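Local coordinates for periplasmic binding protein (Mycobacterium smegmatis, PDB 4MDY) that probably captures an iron-containing solute outside the cytoplasmic membrane and hands it to an ABC transporter, as a lipoprotein of the bacterial solute-binding protein 8 family, at residues T55-G60 with I271-P276; K265-A270 with P280-Q285. All coordinates share one frame; numbering follows the deposited sequence.

In the fold
Both contacts use helix 265-273, which follows strand 260-262, the last of a four-stranded parallel sheet. Interaction 1 joins the C-terminal turn of that helix to the loop after strand 53-55; interaction 2 packs its earlier turns against helix 279-294. Their centres lie about 11 Å apart. K265 NZ, on the helix of interaction 2, is 2.7 Å from G59 O in the loop of interaction 1, a probable hydrogen bond, while V282 CG2 of interaction 2 packs 3.7 Å from I271 N. A bound PEG about 3 Å from the side chain of F58 is consistent with a pocket beside interaction 1.

Interaction 1: T55-G60 with I271-P276; sequences TDWFGG and IAFASP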
loop_
_atom_site.group_PDB
_atom_site.type_symbol
_atom_site.label_atom_id
_atom_site.label_comp_id
_atom_site.label_asym_id
_atom_site.label_seq_id
_atom_site.Cartn_x
_atom_site.Cartn_y
_atom_site.Cartn_z
ATOM N N THR A 55 -12.794 0.042 -5.062
ATOM C CA THR A 55 -12.957 -1.181 -4.285
ATOM C C THR A 55 -12.413 -0.955 -2.877
ATOM O O THR A 55 -11.253 -0.561 -2.695
ATOM C CB THR A 55 -12.271 -2.370 -4.975
ATOM O OG1 THR A 55 -12.817 -2.524 -6.291
ATOM C CG2 THR A 55 -12.479 -3.644 -4.216
ATOM N N ASP A 56 -13.270 -1.189 -1.888
ATOM C CA ASP A 56 -12.922 -0.977 -0.490
ATOM C C ASP A 56 -11.970 -2.071 -0.024
ATOM O O ASP A 56 -12.035 -3.206 -0.498
ATOM C CB ASP A 56 -14.194 -0.969 0.378
ATOM C CG ASP A 56 -14.000 -0.266 1.715
ATOM O OD1 ASP A 56 -12.983 0.421 1.921
ATOM O OD2 ASP A 56 -14.884 -0.396 2.576
ATOM N N TRP A 57 -11.073 -1.717 0.886
ATOM C CA TRP A 57 -10.147 -2.674 1.485
ATOM C C TRP A 57 -10.369 -2.743 3.000
ATOM O O TRP A 57 -10.834 -3.760 3.510
ATOM C CB TRP A 57 -8.703 -2.299 1.117
ATOM C CG TRP A 57 -7.649 -3.204 1.667
ATOM C CD1 TRP A 57 -7.819 -4.448 2.216
ATOM C CD2 TRP A 57 -6.243 -2.948 1.689
ATOM N NE1 TRP A 57 -6.602 -4.966 2.597
ATOM C CE2 TRP A 57 -5.620 -4.065 2.287
ATOM C CE3 TRP A 57 -5.449 -1.873 1.274
ATOM C CZ2 TRP A 57 -4.238 -4.138 2.478
ATOM C CZ3 TRP A 57 -4.078 -1.947 1.464
ATOM C CH2 TRP A 57 -3.487 -3.072 2.056
ATOM N N PHE A 58 -10.041 -1.674 3.716
ATOM C CA PHE A 58 -10.305 -1.605 5.160
ATOM C C PHE A 58 -10.388 -0.166 5.658
ATOM O O PHE A 58 -10.130 0.774 4.903
ATOM C CB PHE A 58 -9.233 -2.377 5.946
ATOM C CG PHE A 58 -7.890 -1.689 5.997
ATOM C CD1 PHE A 58 -7.039 -1.717 4.900
ATOM C CD2 PHE A 58 -7.470 -1.033 7.151
ATOM C CE1 PHE A 58 -5.799 -1.091 4.945
ATOM C CE2 PHE A 58 -6.232 -0.406 7.204
ATOM C CZ PHE A 58 -5.396 -0.434 6.097
ATOM N N GLY A 59 -10.764 -0.010 6.930
ATOM C CA GLY A 59 -10.777 1.289 7.599
ATOM C C GLY A 59 -12.085 2.065 7.573
ATOM O O GLY A 59 -12.186 3.114 8.205
ATOM N N GLY A 60 -13.080 1.571 6.841
ATOM C CA GLY A 60 -14.387 2.230 6.756
ATOM C C GLY A 60 -14.331 3.681 6.319
ATOM O O GLY A 60 -15.049 4.523 6.857
ATOM N N ILE A 271 1.006 3.411 5.237
ATOM C CA ILE A 271 1.989 2.339 5.025
ATOM C C ILE A 271 1.399 1.180 4.212
ATOM O O ILE A 271 2.027 0.692 3.271
ATOM C CB ILE A 271 2.537 1.818 6.366
ATOM C CG1 ILE A 271 3.362 2.909 7.045
ATOM C CG2 ILE A 271 3.378 0.561 6.170
ATOM C CD1 ILE A 271 3.586 2.691 8.528
ATOM N N ALA A 272 0.187 0.762 4.573
ATOM C CA ALA A 272 -0.504 -0.326 3.892
ATOM C C ALA A 272 -0.740 -0.035 2.420
ATOM O O ALA A 272 -0.499 -0.890 1.575
ATOM C CB ALA A 272 -1.835 -0.619 4.573
ATOM N N PHE A 273 -1.213 1.168 2.115
ATOM C CA PHE A 273 -1.519 1.534 0.736
ATOM C C PHE A 273 -0.272 1.708 -0.133
ATOM O O PHE A 273 -0.312 1.421 -1.336
ATOM C CB PHE A 273 -2.371 2.793 0.694
ATOM C CG PHE A 273 -3.839 2.510 0.686
ATOM C CD1 PHE A 273 -4.480 2.065 1.837
ATOM C CD2 PHE A 273 -4.580 2.670 -0.478
ATOM C CE1 PHE A 273 -5.841 1.793 1.825
ATOM C CE2 PHE A 273 -5.932 2.392 -0.492
ATOM C CZ PHE A 273 -6.560 1.954 0.660
ATOM N N ALA A 274 0.818 2.179 0.466
ATOM C CA ALA A 274 2.103 2.285 -0.236
ATOM C C ALA A 274 1.913 2.852 -1.647
ATOM O O ALA A 274 2.314 2.241 -2.638
ATOM C CB ALA A 274 2.767 0.918 -0.294
ATOM N N SER A 275 1.276 4.014 -1.726
ATOM C CA SER A 275 0.864 4.591 -2.997
ATOM C C SER A 275 1.554 5.928 -3.263
ATOM O O SER A 275 2.184 6.489 -2.373
ATOM C CB SER A 275 -0.652 4.782 -2.987
ATOM O OG SER A 275 -1.004 5.994 -2.362
ATOM N N PRO A 276 1.429 6.453 -4.496
ATOM C CA PRO A 276 1.972 7.784 -4.803
ATOM C C PRO A 276 1.413 8.902 -3.914
ATOM O O PRO A 276 2.071 9.922 -3.710
ATOM C CB PRO A 276 1.548 8.004 -6.254
ATOM C CG PRO A 276 1.465 6.635 -6.823
ATOM C CD PRO A 276 0.960 5.761 -5.713
#
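An aromatic contact between a loop and a helix end joins 55-60, which leaves strand 53-55, to the last turn of helix 265-273 in this two-lobed solute-binding fold. No hydrogen bond joins the segments; the 194 Å² they bury is carried by W57, F58, A272 and F273, mostly through rings and a methyl. W57 has CG anti to its backbone N (chi1 -180°), which sends the indole towards the helix to meet F273 tip to tip. CE3 of W57 lies over one face of the F273 ring, 3.7 Å from its CE1. Since the six-membered ring of W57 and the F273 ring are inclined at 49° with centroids 5.4 Å apart, the pair is neither a parallel stack nor a T-shaped one.

F58 takes the crowded position of CG between the backbone N and the carbonyl carbon (chi1 73°). This stands the F58 ring edge-on over the indole, CD1 lying 3.5 Å above one W57 face, towards the rim. The F58 ring in turn presents its edge to the methyl of A272, CZ standing 3.9 Å from CB. W66 meets the rings of both F58 and F273, and F131 meets W57, so the cluster extends beyond the two segments. A bound PEG near F58, probably from the crystallisation liquor, may mark a pocket here. The carbonyl of A272 accepts a hydrogen bond from R197 NH2, and that same oxygen lies in the indole plane at its edge, 3.7 Å from W57 CH2.

Interaction 2: K265-A270 with P280-Q285; sequences KELAGA and PVVADQ
E266 and Q285 cross at about a right angle, and their polar ends supply the one hydrogen bond between segments 265-270 and 280-285. Q285 NE2 donates to E266 OE1 over 3.3 Å with an N-H...O angle of 155°: fairly straight, but long. The acceptor lies close to the Q285 amide plane, whereas NE2 comes from above the carboxylate plane, and the two planes are turned 65° apart. Both chains are extended beyond CG. They start differently, however: CG of E266 is anti to its backbone N, while CG of Q285 is anti to its carbonyl carbon. The other amide branch of Q285 turns to the apolar side, with OE1 4.1 Å from L267 CB.

Beside this hydrogen bond the contact is apolar. L267 and V282 also cross at about a right angle; the L267 methyl CD1 rests 3.8 Å from V282 CA, so it reaches the backbone of the partner helix as well as the CG2 branch. The small A270 methyl sits where CG1 of V281 and CG2 of V282 converge, at 3.9 and 3.7 Å from its CB. Each valine has CG1 anti to its backbone N, leaving CG2 beside that N. Close approach is greatest here: the CA atoms of A270 and V282 are 6.2 Å apart, although the segment axes come no nearer than 9.0 Å.

With N-to-C directions at 132°, the segments form a steeply crossed helical hairpin joined by a short turn. W68 of helix 67-73 covers E266, A270 and V281, while helix 148-168 flanks 280-285, its R161 forming a salt bridge with D284.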
loop_
_atom_site.group_PDB
_atom_site.type_symbol
_atom_site.label_atom_id
_atom_site.label_comp_id
_atom_site.label_asym_id
_atom_site.label_seq_id
_atom_site.Cartn_x
_atom_site.Cartn_y
_atom_site.Cartn_z
ATOM N N LYS A 265 -4.045 5.430 13.061
ATOM C CA LYS A 265 -4.767 4.772 11.978
ATOM C C LYS A 265 -4.324 5.281 10.599
ATOM O O LYS A 265 -4.149 4.486 9.668
ATOM C CB LYS A 265 -6.270 4.979 12.123
ATOM C CG LYS A 265 -7.079 4.191 11.107
ATOM C CD LYS A 265 -8.507 4.677 11.045
ATOM C CE LYS A 265 -9.390 3.713 10.287
ATOM N NZ LYS A 265 -10.760 4.273 10.201
ATOM N N GLU A 266 -4.149 6.594 10.465
ATOM C CA GLU A 266 -3.821 7.163 9.158
ATOM C C GLU A 266 -2.430 6.727 8.714
ATOM O O GLU A 266 -2.225 6.409 7.549
ATOM C CB GLU A 266 -3.930 8.694 9.137
ATOM C CG GLU A 266 -4.217 9.210 7.729
ATOM C CD GLU A 266 -3.865 10.664 7.503
ATOM O OE1 GLU A 266 -3.433 11.348 8.460
ATOM O OE2 GLU A 266 -4.025 11.119 6.349
ATOM N N LEU A 267 -1.485 6.686 9.643
ATOM C CA LEU A 267 -0.134 6.272 9.292
ATOM C C LEU A 267 -0.108 4.777 8.970
ATOM O O LEU A 267 0.549 4.367 8.014
ATOM C CB LEU A 267 0.863 6.641 10.389
ATOM C CG LEU A 267 2.317 6.242 10.127
ATOM C CD1 LEU A 267 2.794 6.702 8.750
ATOM C CD2 LEU A 267 3.213 6.812 11.214
ATOM N N ALA A 268 -0.846 3.970 9.738
ATOM C CA ALA A 268 -0.971 2.548 9.436
ATOM C C ALA A 268 -1.563 2.371 8.049
ATOM O O ALA A 268 -1.078 1.570 7.257
ATOM C CB ALA A 268 -1.840 1.836 10.470
ATOM N N GLY A 269 -2.619 3.123 7.757
ATOM C CA GLY A 269 -3.254 3.062 6.442
ATOM C C GLY A 269 -2.301 3.487 5.341
ATOM O O GLY A 269 -2.229 2.854 4.293
ATOM N N ALA A 270 -1.555 4.555 5.587
ATOM C CA ALA A 270 -0.638 5.090 4.584
ATOM C C ALA A 270 0.457 4.084 4.231
ATOM O O ALA A 270 0.754 3.887 3.064
ATOM C CB ALA A 270 -0.046 6.412 5.055
ATOM N N PRO A 280 3.894 9.979 0.732
ATOM C CA PRO A 280 4.166 11.307 1.305
ATOM C C PRO A 280 3.675 11.470 2.745
ATOM O O PRO A 280 4.343 12.128 3.543
ATOM C CB PRO A 280 3.435 12.257 0.348
ATOM C CG PRO A 280 3.533 11.558 -0.971
ATOM C CD PRO A 280 3.362 10.093 -0.640
ATOM N N VAL A 281 2.540 10.862 3.082
ATOM C CA VAL A 281 2.045 10.880 4.470
ATOM C C VAL A 281 3.003 10.129 5.407
ATOM O O VAL A 281 3.249 10.563 6.536
ATOM C CB VAL A 281 0.625 10.281 4.576
ATOM C CG1 VAL A 281 0.194 10.134 6.032
ATOM C CG2 VAL A 281 -0.367 11.133 3.803
ATOM N N VAL A 282 3.551 9.013 4.927
ATOM C CA VAL A 282 4.539 8.245 5.685
ATOM C C VAL A 282 5.802 9.082 5.886
ATOM O O VAL A 282 6.343 9.130 6.993
ATOM C CB VAL A 282 4.877 6.901 4.993
ATOM C CG1 VAL A 282 5.946 6.137 5.765
ATOM C CG2 VAL A 282 3.622 6.046 4.815
ATOM N N ALA A 283 6.258 9.758 4.831
ATOM C CA ALA A 283 7.461 10.594 4.926
ATOM C C ALA A 283 7.250 11.789 5.870
ATOM O O ALA A 283 8.201 12.271 6.480
ATOM C CB ALA A 283 7.906 11.063 3.548
ATOM N N ASP A 284 6.011 12.258 5.998
ATOM C CA ASP A 284 5.698 13.338 6.939
ATOM C C ASP A 284 5.667 12.843 8.377
ATOM O O ASP A 284 6.311 13.429 9.249
ATOM C CB ASP A 284 4.348 13.989 6.620
ATOM C CG ASP A 284 4.441 15.050 5.547
ATOM O OD1 ASP A 284 5.555 15.544 5.274
ATOM O OD2 ASP A 284 3.389 15.403 4.980
ATOM N N GLN A 285 4.911 11.774 8.623
ATOM C CA GLN A 285 4.519 11.411 9.994
ATOM C C GLN A 285 5.431 10.395 10.691
ATOM O O GLN A 285 5.537 10.403 11.921
ATOM C CB GLN A 285 3.076 10.903 10.014
ATOM C CG GLN A 285 2.069 11.932 9.524
ATOM C CD GLN A 285 0.619 11.529 9.763
ATOM O OE1 GLN A 285 0.321 10.672 10.599
ATOM N NE2 GLN A 285 -0.299 12.171 9.037
#